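Local coordinates for protein aminotransferase AspB (Helicobacter pylori 26695, PDB 3EZS) that probably acts as a pyridoxal 5'-phosphate-dependent aminotransferase of class I and II, moving amino groups between amino acids and keto acids, at residues A[24-29]-A[354-359]; A[141-146]-A[311-316]; A[197-202]-A[287-292]; A[328-333]-A[369-374]. All coordinates share one frame; numbering follows the deposited sequence.

Interaction 1 of 4, residues A[24-29]-A[354-359]; sequences RGLDLG and LVYDTP
The phenol ring of Tyr356 has Leu26 on one face, where CD1 of Leu26 stands 4.0 Å above the ring plane in a CH-pi contact displaced toward the rim. The other branch of Leu26 reaches along to the phenol end, its CD2 4.1 Å from CE2 of Tyr356, so the two methyls lie across the ring like a fork. Leu28 comes in obliquely, its CD2 3.9 Å from CE1 of Tyr356. At the ring's edge, close to its plane, sits the backbone O of Asp27. Tyr356 OH donates a 2.8 Å hydrogen bond to Asp27 O, meeting the carbonyl at 129° and 20° away from its plane. The same hydroxyl takes a hydrogen bond from a water 3.1 Å away, and that water in turn accepts from Asp27 N. Asp27 thus meets the hydroxyl twice, directly through its carbonyl and indirectly through its amide. Its carboxylate bends back instead: CG lies anti to the backbone N (chi1 -178°), and OD1 accepts from Gly29 N at 2.9 Å, closing an Asx turn. Around this, Leu26 and Leu28 make backbone hydrogen bonds to Ile333, Leu28 also pairs with Ala353, and both leucines pack on helix 358-372, as does Tyr356 through Leu361. An N-terminal loop is thereby laid against the C-terminal part of the fold. The hydroxyl both gives and receives a hydrogen bond, which should limit swinging of the phenol, while Leu26 and Leu28 pack against the ring's carbons.

Interaction 2 of 4, residues A[141-146]-A[311-316]; sequences NDFTPS and YVYLPV
Phe143 and Tyr313 carry the whole contact, through one rim carbon of Phe143: its CE1 lies 3.7 Å from CE2 and 3.9 Å from CD2 of Tyr313. The rings stand almost square to each other, planes at 89° and centroids 5.8 Å apart, but the approach is slanted. The two side chains bridge a wide gap, since the nearest CA atoms, those of Phe143 and Tyr313, are 11.0 Å apart. Tyr313 extends from the edge strand 311-315 with CG anti to its backbone N (chi1 -165°), and its ring also stacks on Tyr349 of the neighbouring strand, while Phe143 touches Tyr349 and Tyr306. This buried aromatic group contrasts with the outer side of loop 141-146, where Asn141 and Asp142 are exposed. There the bonds are polar and local: Asn141 ND2 donates to Thr144 O at 2.8 Å, Thr144 OG1 donates to Asn141 O at 2.7 Å, and Asn141 OD1 accepts from Thr144 N in an Asx motif. Arg169 adds bonds to Asp142 O and Thr144 OG1. The loop follows strand 131-136 at one end of the seven-stranded sheet, so the ring pair joins that sheet's surroundings to the three-stranded sheet. With no hydrogen bond between the two segments, they meet through ring packing, and the turn that presents Phe143 is shaped by polar bonds behind it.

Interaction 3 of 4, residues A[197-202]-A[287-292]; sequences SEIYEN and NIYANN
Ile199 lies against Tyr289 with both of its methyls: CD1 is 3.9 Å from CD2 of the tyrosine ring, and CG2 is 4.0 Å from Tyr289 CB. The isoleucine meets the ring obliquely, one methyl near the outer carbons and the other at the root of the side chain. Beside this pair the backbones come closest, with the CA atoms of Glu201 and Ala290 only 4.1 Å apart. The small side chain of Ala290 allows such an approach, its CB resting 3.8 Å from Glu201 CA and 4.1 Å from Tyr200 O. Glu201 then runs out alongside the helix, fully extended (chi1 -177°, chi2 -170°), its CG passing 3.6 Å from Ala290 O. This extension carries the carboxylate to Lys294 and Arg297, in salt bridges through OE2 and OE1 respectively. Ala290, Lys294 and Arg297 are spaced four and three residues apart, so one side of helix 280-299 supplies both the alanine against which the loop rests and the positive charges. That long helix resembles the one that spans the large and small domains in fold-type I aminotransferases; segment 197-202 follows strand 189-193, a central strand of the seven-stranded sheet. Further out, Arg286 of the same helix donates to Tyr200 O, and backbone bonds from Ile199 to Ser309 and from Glu201 to Pro307 hold the loop in line. On the helix, Asn292 is fixed by Thr358 OG1 and by the carbonyls of Leu354 and Tyr356.

Interaction 4 of 4, residues A[328-333]-A[369-374]; sequences QNEGII and ETYREN
The single hydrogen bond between the segments runs from Tyr371 OH to Glu330 OE2, modelled at 2.5 Å, too short to be read as unusual strength. OE2 receives it on its anti lone pair, away from the other carboxylate oxygen, and lies at the edge of the phenol, near its plane. The Glu330 chain bends at chi2 (-60°), with CG 3.5 Å from Tyr371 CE1, and the carboxylate plane stands 65° from the ring. Van der Waals contacts come from Asn329: its CB is 3.2 Å from Tyr371 OH, and its ND2 is 3.8 Å from CE2 on the other flank of the ring. The amide is only 19° from parallel to the ring plane. Tyr371 therefore inserts its hydroxyl between two successive side chains at the end of helix 319-330, just before Gly331 leaves it with positive phi. The salt bridge lies within segment 369-374, where Arg372 grips Glu369 OE1 side-on, with NE at 2.9 Å and NH2 at 3.0 Å; Glu330 OE1 has a long, weak ion pair with Lys23. Glu369 OE2 goes to Lys301 N, and Arg372 NH1 to Pro315 O, which ties the end of helix 358-372 to neighbouring loops and strand. The contact lies near the surface and joins the ends of two helices. A phenol donor would probably favour the ionised carboxylate of Glu330.

From the N terminus, loop 24-29 meets residues 354-359 in interaction 1, closing the longest loop, of 324 residues. Within it lies interaction 2, which joins 141-146 to strand 311-315, and within that again interaction 3, which brings 197-202 to helix 280-299. Interaction 4 opens after both have closed and crosses interaction 1, its segments 328-333 and 369-374 alternating with those of the first. Interaction 1 is hydrogen-bonded to interactions 3 and 4, and interaction 2 to interaction 4, while interactions 2 and 3 do not touch. The N-terminal loop, helices 280-299 and 358-372, and the three-stranded sheet are thus tied together, while interactions 2 and 3 reach toward the seven-stranded sheet.

Interaction 1 of 4, residues A[24-29]-A[354-359]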
# COMPACT_ATOMS: atom_id res chain seq x y z
N ARG A 24 6.92 -7.13 -37.77
CA ARG A 24 6.09 -6.99 -36.56
C ARG A 24 5.92 -8.39 -35.95
O ARG A 24 5.57 -9.33 -36.67
CB ARG A 24 4.73 -6.41 -36.96
CG ARG A 24 3.63 -6.42 -35.94
CD ARG A 24 3.87 -5.52 -34.77
NE ARG A 24 3.83 -4.10 -35.11
CZ ARG A 24 3.89 -3.12 -34.21
NH1 ARG A 24 3.96 -3.38 -32.90
NH2 ARG A 24 3.87 -1.85 -34.59
N GLY A 25 6.16 -8.53 -34.65
CA GLY A 25 6.01 -9.79 -33.94
C GLY A 25 5.52 -9.61 -32.51
O GLY A 25 5.42 -8.48 -32.03
N LEU A 26 5.23 -10.72 -31.82
CA LEU A 26 4.69 -10.69 -30.45
C LEU A 26 5.66 -10.30 -29.35
O LEU A 26 6.84 -10.61 -29.39
CB LEU A 26 4.12 -12.04 -30.03
CG LEU A 26 2.79 -12.55 -30.58
CD1 LEU A 26 2.42 -13.78 -29.80
CD2 LEU A 26 1.69 -11.50 -30.46
N ASP A 27 5.11 -9.67 -28.32
CA ASP A 27 5.87 -9.29 -27.16
C ASP A 27 5.78 -10.41 -26.16
O ASP A 27 4.74 -10.56 -25.53
CB ASP A 27 5.30 -8.00 -26.58
CG ASP A 27 6.09 -7.50 -25.38
OD1 ASP A 27 6.92 -8.24 -24.82
OD2 ASP A 27 5.86 -6.33 -25.01
N LEU A 28 6.84 -11.21 -26.05
CA LEU A 28 6.88 -12.32 -25.10
C LEU A 28 7.80 -11.99 -23.92
O LEU A 28 8.26 -12.90 -23.21
CB LEU A 28 7.31 -13.62 -25.80
CG LEU A 28 6.44 -14.14 -26.96
CD1 LEU A 28 7.12 -15.30 -27.66
CD2 LEU A 28 5.03 -14.54 -26.52
N GLY A 29 8.06 -10.70 -23.69
CA GLY A 29 8.91 -10.24 -22.60
C GLY A 29 8.15 -10.14 -21.29
O GLY A 29 8.41 -10.90 -20.38
N LEU A 354 4.28 -16.86 -21.96
CA LEU A 354 3.22 -17.34 -22.84
C LEU A 354 1.85 -16.84 -22.35
O LEU A 354 0.99 -17.61 -21.91
CB LEU A 354 3.27 -18.86 -22.97
CG LEU A 354 4.63 -19.45 -23.36
CD1 LEU A 354 4.45 -20.91 -23.65
CD2 LEU A 354 5.31 -18.75 -24.56
N VAL A 355 1.66 -15.53 -22.49
CA VAL A 355 0.50 -14.83 -21.95
C VAL A 355 -0.57 -14.50 -22.99
O VAL A 355 -1.44 -13.66 -22.75
CB VAL A 355 0.96 -13.58 -21.15
CG1 VAL A 355 1.84 -14.01 -19.97
CG2 VAL A 355 1.71 -12.59 -22.03
N TYR A 356 -0.53 -15.18 -24.14
CA TYR A 356 -1.52 -14.96 -25.20
C TYR A 356 -2.37 -16.21 -25.41
O TYR A 356 -2.00 -17.29 -24.97
CB TYR A 356 -0.84 -14.60 -26.51
CG TYR A 356 -0.08 -13.32 -26.45
CD1 TYR A 356 1.24 -13.31 -26.03
CD2 TYR A 356 -0.66 -12.12 -26.81
CE1 TYR A 356 1.95 -12.16 -25.96
CE2 TYR A 356 0.04 -10.94 -26.73
CZ TYR A 356 1.36 -10.97 -26.31
OH TYR A 356 2.10 -9.81 -26.22
N ASP A 357 -3.51 -16.05 -26.08
CA ASP A 357 -4.34 -17.20 -26.41
C ASP A 357 -3.50 -18.13 -27.31
O ASP A 357 -2.77 -17.67 -28.20
CB ASP A 357 -5.63 -16.78 -27.12
CG ASP A 357 -6.67 -17.87 -27.13
OD1 ASP A 357 -6.63 -18.80 -26.26
OD2 ASP A 357 -7.56 -17.80 -27.99
N THR A 358 -3.64 -19.44 -27.09
CA THR A 358 -2.80 -20.44 -27.75
C THR A 358 -2.59 -20.30 -29.28
O THR A 358 -1.47 -20.40 -29.75
CB THR A 358 -3.26 -21.84 -27.38
OG1 THR A 358 -3.47 -21.90 -25.95
CG2 THR A 358 -2.23 -22.88 -27.84
N PRO A 359 -3.66 -20.05 -30.05
CA PRO A 359 -3.43 -19.96 -31.49
C PRO A 359 -2.47 -18.84 -31.93
O PRO A 359 -1.82 -18.97 -32.97
CB PRO A 359 -4.83 -19.72 -32.06
CG PRO A 359 -5.77 -20.19 -30.98
CD PRO A 359 -5.08 -19.85 -29.72
O HOH W 1 2.53 -8.01 -28.67

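Interaction 2 of 4, residues A[141-146]-A[311-316]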
# COMPACT_ATOMS: atom_id res chain seq x y z
N ASN A 141 22.04 -29.09 -11.62
CA ASN A 141 21.35 -29.92 -10.65
C ASN A 141 19.83 -29.86 -10.84
O ASN A 141 19.08 -29.95 -9.86
CB ASN A 141 21.76 -29.58 -9.22
CG ASN A 141 21.23 -28.24 -8.75
OD1 ASN A 141 20.74 -27.43 -9.55
ND2 ASN A 141 21.29 -28.02 -7.43
N ASP A 142 19.39 -29.72 -12.09
CA ASP A 142 17.99 -29.62 -12.44
C ASP A 142 17.31 -28.49 -11.67
O ASP A 142 16.29 -28.68 -11.01
CB ASP A 142 17.28 -30.98 -12.25
CG ASP A 142 17.83 -32.04 -13.18
OD1 ASP A 142 18.39 -31.68 -14.23
OD2 ASP A 142 17.71 -33.24 -12.86
N PHE A 143 17.92 -27.30 -11.79
CA PHE A 143 17.44 -26.05 -11.19
C PHE A 143 16.94 -26.19 -9.75
O PHE A 143 15.85 -25.75 -9.40
CB PHE A 143 16.37 -25.41 -12.11
CG PHE A 143 16.83 -25.28 -13.55
CD1 PHE A 143 17.49 -24.14 -13.98
CD2 PHE A 143 16.64 -26.31 -14.45
CE1 PHE A 143 17.94 -24.03 -15.29
CE2 PHE A 143 17.09 -26.21 -15.76
CZ PHE A 143 17.74 -25.06 -16.18
N THR A 144 17.79 -26.79 -8.91
CA THR A 144 17.45 -27.02 -7.51
C THR A 144 18.23 -26.07 -6.57
O THR A 144 19.47 -26.04 -6.59
CB THR A 144 17.76 -28.45 -7.13
OG1 THR A 144 17.15 -29.32 -8.09
CG2 THR A 144 17.25 -28.77 -5.71
N PRO A 145 17.51 -25.31 -5.74
CA PRO A 145 18.21 -24.44 -4.82
C PRO A 145 18.69 -25.20 -3.59
O PRO A 145 17.99 -26.11 -3.12
CB PRO A 145 17.14 -23.44 -4.41
CG PRO A 145 15.89 -24.22 -4.43
CD PRO A 145 16.05 -25.24 -5.55
N SER A 146 19.86 -24.83 -3.06
CA SER A 146 20.32 -25.38 -1.79
C SER A 146 21.23 -24.42 -1.03
O SER A 146 21.69 -23.42 -1.56
CB SER A 146 21.02 -26.73 -1.97
OG SER A 146 22.22 -26.59 -2.70
N TYR A 311 5.93 -19.68 -18.20
CA TYR A 311 7.22 -19.33 -18.79
C TYR A 311 7.91 -20.48 -19.52
O TYR A 311 7.61 -21.66 -19.28
CB TYR A 311 8.20 -18.79 -17.74
CG TYR A 311 7.67 -17.60 -16.98
CD1 TYR A 311 7.50 -16.37 -17.61
CD2 TYR A 311 7.32 -17.70 -15.64
CE1 TYR A 311 6.98 -15.28 -16.92
CE2 TYR A 311 6.81 -16.61 -14.95
CZ TYR A 311 6.63 -15.41 -15.60
OH TYR A 311 6.11 -14.33 -14.92
N VAL A 312 8.82 -20.10 -20.42
CA VAL A 312 9.75 -21.00 -21.07
C VAL A 312 11.12 -20.37 -20.80
O VAL A 312 11.33 -19.20 -21.12
CB VAL A 312 9.54 -21.11 -22.58
CG1 VAL A 312 10.60 -22.04 -23.20
CG2 VAL A 312 8.11 -21.60 -22.89
N TYR A 313 12.01 -21.13 -20.16
CA TYR A 313 13.38 -20.70 -19.84
C TYR A 313 14.21 -21.33 -20.96
O TYR A 313 14.67 -22.47 -20.83
CB TYR A 313 13.76 -21.20 -18.43
CG TYR A 313 14.98 -20.57 -17.81
CD1 TYR A 313 15.01 -19.20 -17.51
CD2 TYR A 313 16.08 -21.33 -17.47
CE1 TYR A 313 16.13 -18.62 -16.92
CE2 TYR A 313 17.20 -20.75 -16.87
CZ TYR A 313 17.23 -19.40 -16.60
OH TYR A 313 18.36 -18.86 -16.01
N LEU A 314 14.35 -20.60 -22.06
CA LEU A 314 14.92 -21.12 -23.31
C LEU A 314 16.45 -21.02 -23.46
O LEU A 314 16.99 -19.92 -23.49
CB LEU A 314 14.25 -20.40 -24.49
CG LEU A 314 14.38 -20.98 -25.90
CD1 LEU A 314 13.59 -22.28 -26.03
CD2 LEU A 314 13.88 -19.94 -26.92
N PRO A 315 17.15 -22.18 -23.55
CA PRO A 315 18.60 -22.17 -23.73
C PRO A 315 18.95 -21.64 -25.09
O PRO A 315 18.41 -22.09 -26.08
CB PRO A 315 19.00 -23.65 -23.66
CG PRO A 315 17.83 -24.38 -23.13
CD PRO A 315 16.62 -23.56 -23.47
N VAL A 316 19.84 -20.66 -25.12
CA VAL A 316 20.34 -20.03 -26.36
C VAL A 316 21.84 -19.85 -26.12
O VAL A 316 22.32 -20.06 -25.00
CB VAL A 316 19.62 -18.70 -26.66
CG1 VAL A 316 18.16 -18.96 -26.96
CG2 VAL A 316 19.74 -17.73 -25.49

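Interaction 3 of 4, residues A[197-202]-A[287-292]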
# COMPACT_ATOMS: atom_id res chain seq x y z
N SER A 197 0.77 -20.90 -8.25
CA SER A 197 0.20 -22.19 -7.87
C SER A 197 -1.05 -22.58 -8.66
O SER A 197 -1.40 -23.74 -8.69
CB SER A 197 -0.04 -22.24 -6.36
OG SER A 197 -0.90 -21.19 -5.96
N GLU A 198 -1.70 -21.62 -9.32
CA GLU A 198 -2.88 -21.90 -10.14
C GLU A 198 -2.56 -21.93 -11.63
O GLU A 198 -3.47 -22.08 -12.45
CB GLU A 198 -3.98 -20.87 -9.86
CG GLU A 198 -4.68 -21.02 -8.52
CD GLU A 198 -5.74 -22.11 -8.56
OE1 GLU A 198 -5.37 -23.29 -8.65
OE2 GLU A 198 -6.95 -21.77 -8.52
N ILE A 199 -1.28 -21.78 -11.98
CA ILE A 199 -0.84 -21.78 -13.37
C ILE A 199 -0.08 -23.09 -13.52
O ILE A 199 1.07 -23.18 -13.16
CB ILE A 199 0.06 -20.55 -13.72
CG1 ILE A 199 -0.57 -19.24 -13.23
CG2 ILE A 199 0.35 -20.50 -15.22
CD1 ILE A 199 -2.05 -19.05 -13.66
N TYR A 200 -0.76 -24.11 -14.03
CA TYR A 200 -0.16 -25.41 -14.18
C TYR A 200 -0.87 -26.17 -15.28
O TYR A 200 -2.02 -25.88 -15.63
CB TYR A 200 -0.17 -26.19 -12.85
CG TYR A 200 -1.54 -26.47 -12.30
CD1 TYR A 200 -2.23 -27.63 -12.64
CD2 TYR A 200 -2.16 -25.57 -11.45
CE1 TYR A 200 -3.51 -27.88 -12.12
CE2 TYR A 200 -3.43 -25.81 -10.93
CZ TYR A 200 -4.09 -26.96 -11.27
OH TYR A 200 -5.33 -27.16 -10.76
N GLU A 201 -0.19 -27.17 -15.82
CA GLU A 201 -0.64 -27.88 -17.00
C GLU A 201 -1.38 -29.17 -16.72
O GLU A 201 -2.41 -29.43 -17.33
CB GLU A 201 0.59 -28.18 -17.86
CG GLU A 201 0.33 -28.85 -19.18
CD GLU A 201 1.61 -29.32 -19.84
OE1 GLU A 201 2.66 -28.71 -19.60
OE2 GLU A 201 1.55 -30.31 -20.59
N ASN A 202 -0.83 -30.00 -15.84
CA ASN A 202 -1.42 -31.30 -15.53
C ASN A 202 -1.78 -31.38 -14.04
O ASN A 202 -2.87 -31.00 -13.62
CB ASN A 202 -0.43 -32.45 -15.91
CG ASN A 202 0.02 -32.40 -17.36
OD1 ASN A 202 -0.76 -32.09 -18.26
ND2 ASN A 202 1.29 -32.73 -17.60
N ASN A 287 -6.44 -23.51 -18.46
CA ASN A 287 -6.43 -24.35 -19.63
C ASN A 287 -5.67 -23.71 -20.80
O ASN A 287 -5.00 -24.41 -21.53
CB ASN A 287 -7.84 -24.68 -20.07
CG ASN A 287 -7.85 -25.71 -21.14
OD1 ASN A 287 -8.16 -25.41 -22.28
ND2 ASN A 287 -7.40 -26.92 -20.80
N ILE A 288 -5.77 -22.40 -20.96
CA ILE A 288 -5.05 -21.69 -22.01
C ILE A 288 -3.55 -21.78 -21.74
O ILE A 288 -2.78 -22.10 -22.63
CB ILE A 288 -5.46 -20.21 -22.14
CG1 ILE A 288 -6.92 -20.06 -22.58
CG2 ILE A 288 -4.59 -19.48 -23.17
CD1 ILE A 288 -7.40 -18.59 -22.48
N TYR A 289 -3.15 -21.51 -20.50
CA TYR A 289 -1.74 -21.61 -20.15
C TYR A 289 -1.24 -23.06 -20.23
O TYR A 289 -0.09 -23.28 -20.56
CB TYR A 289 -1.44 -21.03 -18.77
CG TYR A 289 -1.81 -19.57 -18.60
CD1 TYR A 289 -1.32 -18.60 -19.45
CD2 TYR A 289 -2.63 -19.16 -17.55
CE1 TYR A 289 -1.66 -17.25 -19.29
CE2 TYR A 289 -2.97 -17.83 -17.37
CZ TYR A 289 -2.48 -16.88 -18.24
OH TYR A 289 -2.82 -15.57 -18.05
N ALA A 290 -2.12 -24.02 -19.93
CA ALA A 290 -1.79 -25.44 -20.03
C ALA A 290 -1.44 -25.77 -21.46
O ALA A 290 -0.41 -26.38 -21.72
CB ALA A 290 -2.96 -26.31 -19.58
N ASN A 291 -2.31 -25.34 -22.38
CA ASN A 291 -2.11 -25.55 -23.82
C ASN A 291 -0.93 -24.78 -24.41
O ASN A 291 -0.33 -25.23 -25.39
CB ASN A 291 -3.38 -25.25 -24.61
CG ASN A 291 -4.48 -26.28 -24.35
OD1 ASN A 291 -4.19 -27.45 -24.09
ND2 ASN A 291 -5.74 -25.86 -24.46
N ASN A 292 -0.60 -23.62 -23.82
CA ASN A 292 0.58 -22.86 -24.26
C ASN A 292 1.86 -23.65 -23.98
O ASN A 292 2.70 -23.80 -24.87
CB ASN A 292 0.65 -21.47 -23.61
CG ASN A 292 -0.47 -20.56 -24.06
OD1 ASN A 292 -1.21 -20.89 -24.99
ND2 ASN A 292 -0.60 -19.40 -23.41

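Interaction 4 of 4, residues A[328-333]-A[369-374]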
# COMPACT_ATOMS: atom_id res chain seq x y z
N GLN A 328 15.36 -7.66 -34.13
CA GLN A 328 15.81 -7.04 -35.37
C GLN A 328 15.15 -7.67 -36.59
O GLN A 328 14.63 -6.97 -37.44
CB GLN A 328 17.33 -7.23 -35.45
CG GLN A 328 18.03 -6.90 -36.75
CD GLN A 328 18.04 -5.44 -37.06
OE1 GLN A 328 19.09 -4.80 -37.00
NE2 GLN A 328 16.86 -4.88 -37.38
N ASN A 329 15.18 -8.99 -36.66
CA ASN A 329 14.66 -9.73 -37.79
C ASN A 329 13.18 -10.10 -37.78
O ASN A 329 12.56 -10.16 -38.85
CB ASN A 329 15.45 -11.03 -37.92
CG ASN A 329 16.90 -10.81 -38.27
OD1 ASN A 329 17.22 -10.10 -39.21
ND2 ASN A 329 17.79 -11.46 -37.55
N GLU A 330 12.62 -10.38 -36.61
CA GLU A 330 11.24 -10.82 -36.52
C GLU A 330 10.29 -9.93 -35.74
O GLU A 330 9.08 -10.16 -35.78
CB GLU A 330 11.20 -12.22 -35.88
CG GLU A 330 12.07 -13.25 -36.57
CD GLU A 330 11.67 -13.48 -38.02
OE1 GLU A 330 10.49 -13.25 -38.37
OE2 GLU A 330 12.54 -13.88 -38.81
N GLY A 331 10.82 -8.92 -35.05
CA GLY A 331 10.02 -8.06 -34.19
C GLY A 331 9.55 -8.74 -32.92
O GLY A 331 8.76 -8.16 -32.17
N ILE A 332 10.02 -9.96 -32.65
CA ILE A 332 9.58 -10.71 -31.48
C ILE A 332 10.44 -10.31 -30.30
O ILE A 332 11.67 -10.42 -30.36
CB ILE A 332 9.65 -12.23 -31.71
CG1 ILE A 332 8.67 -12.66 -32.82
CG2 ILE A 332 9.37 -12.99 -30.41
CD1 ILE A 332 8.92 -14.05 -33.37
N ILE A 333 9.80 -9.88 -29.22
CA ILE A 333 10.50 -9.45 -28.00
C ILE A 333 10.60 -10.59 -27.00
O ILE A 333 9.59 -11.21 -26.66
CB ILE A 333 9.75 -8.27 -27.31
CG1 ILE A 333 9.71 -7.03 -28.22
CG2 ILE A 333 10.38 -7.94 -25.94
CD1 ILE A 333 8.69 -5.94 -27.79
N GLU A 369 12.17 -21.08 -32.70
CA GLU A 369 12.89 -22.35 -32.80
C GLU A 369 13.81 -22.38 -34.01
O GLU A 369 14.94 -22.87 -33.89
CB GLU A 369 11.92 -23.55 -32.78
CG GLU A 369 12.58 -24.97 -32.90
CD GLU A 369 13.45 -25.36 -31.69
OE1 GLU A 369 13.66 -24.56 -30.77
OE2 GLU A 369 13.94 -26.52 -31.65
N THR A 370 13.38 -21.84 -35.16
CA THR A 370 14.25 -21.80 -36.34
C THR A 370 15.54 -21.01 -36.07
O THR A 370 16.58 -21.34 -36.62
CB THR A 370 13.55 -21.19 -37.60
OG1 THR A 370 13.23 -19.82 -37.36
CG2 THR A 370 12.27 -21.97 -38.00
N TYR A 371 15.50 -19.97 -35.24
CA TYR A 371 16.73 -19.20 -34.93
C TYR A 371 17.66 -19.92 -33.95
O TYR A 371 18.87 -19.66 -33.91
CB TYR A 371 16.39 -17.81 -34.37
CG TYR A 371 16.01 -16.83 -35.44
CD1 TYR A 371 14.74 -16.80 -35.96
CD2 TYR A 371 16.95 -15.94 -35.95
CE1 TYR A 371 14.39 -15.90 -36.97
CE2 TYR A 371 16.63 -15.04 -36.95
CZ TYR A 371 15.34 -15.02 -37.46
OH TYR A 371 15.02 -14.14 -38.44
N ARG A 372 17.09 -20.83 -33.19
CA ARG A 372 17.79 -21.53 -32.14
C ARG A 372 18.37 -22.84 -32.63
O ARG A 372 19.51 -23.17 -32.31
CB ARG A 372 16.78 -21.80 -31.02
CG ARG A 372 17.36 -22.05 -29.68
CD ARG A 372 16.25 -22.21 -28.65
NE ARG A 372 15.58 -23.48 -28.84
CZ ARG A 372 15.87 -24.60 -28.19
NH1 ARG A 372 16.80 -24.63 -27.24
NH2 ARG A 372 15.20 -25.70 -28.48
N GLU A 373 17.60 -23.57 -33.43
CA GLU A 373 18.02 -24.90 -33.88
C GLU A 373 19.31 -24.89 -34.71
O GLU A 373 19.64 -23.88 -35.35
CB GLU A 373 16.89 -25.59 -34.65
CG GLU A 373 16.58 -25.01 -36.04
CD GLU A 373 15.27 -25.52 -36.61
OE1 GLU A 373 14.62 -26.37 -35.97
OE2 GLU A 373 14.86 -25.06 -37.70
N ASN A 374 20.00 -26.03 -34.68
CA ASN A 374 21.25 -26.23 -35.42
C ASN A 374 21.08 -26.21 -36.95
O ASN A 374 20.26 -26.94 -37.51
CB ASN A 374 21.89 -27.56 -34.98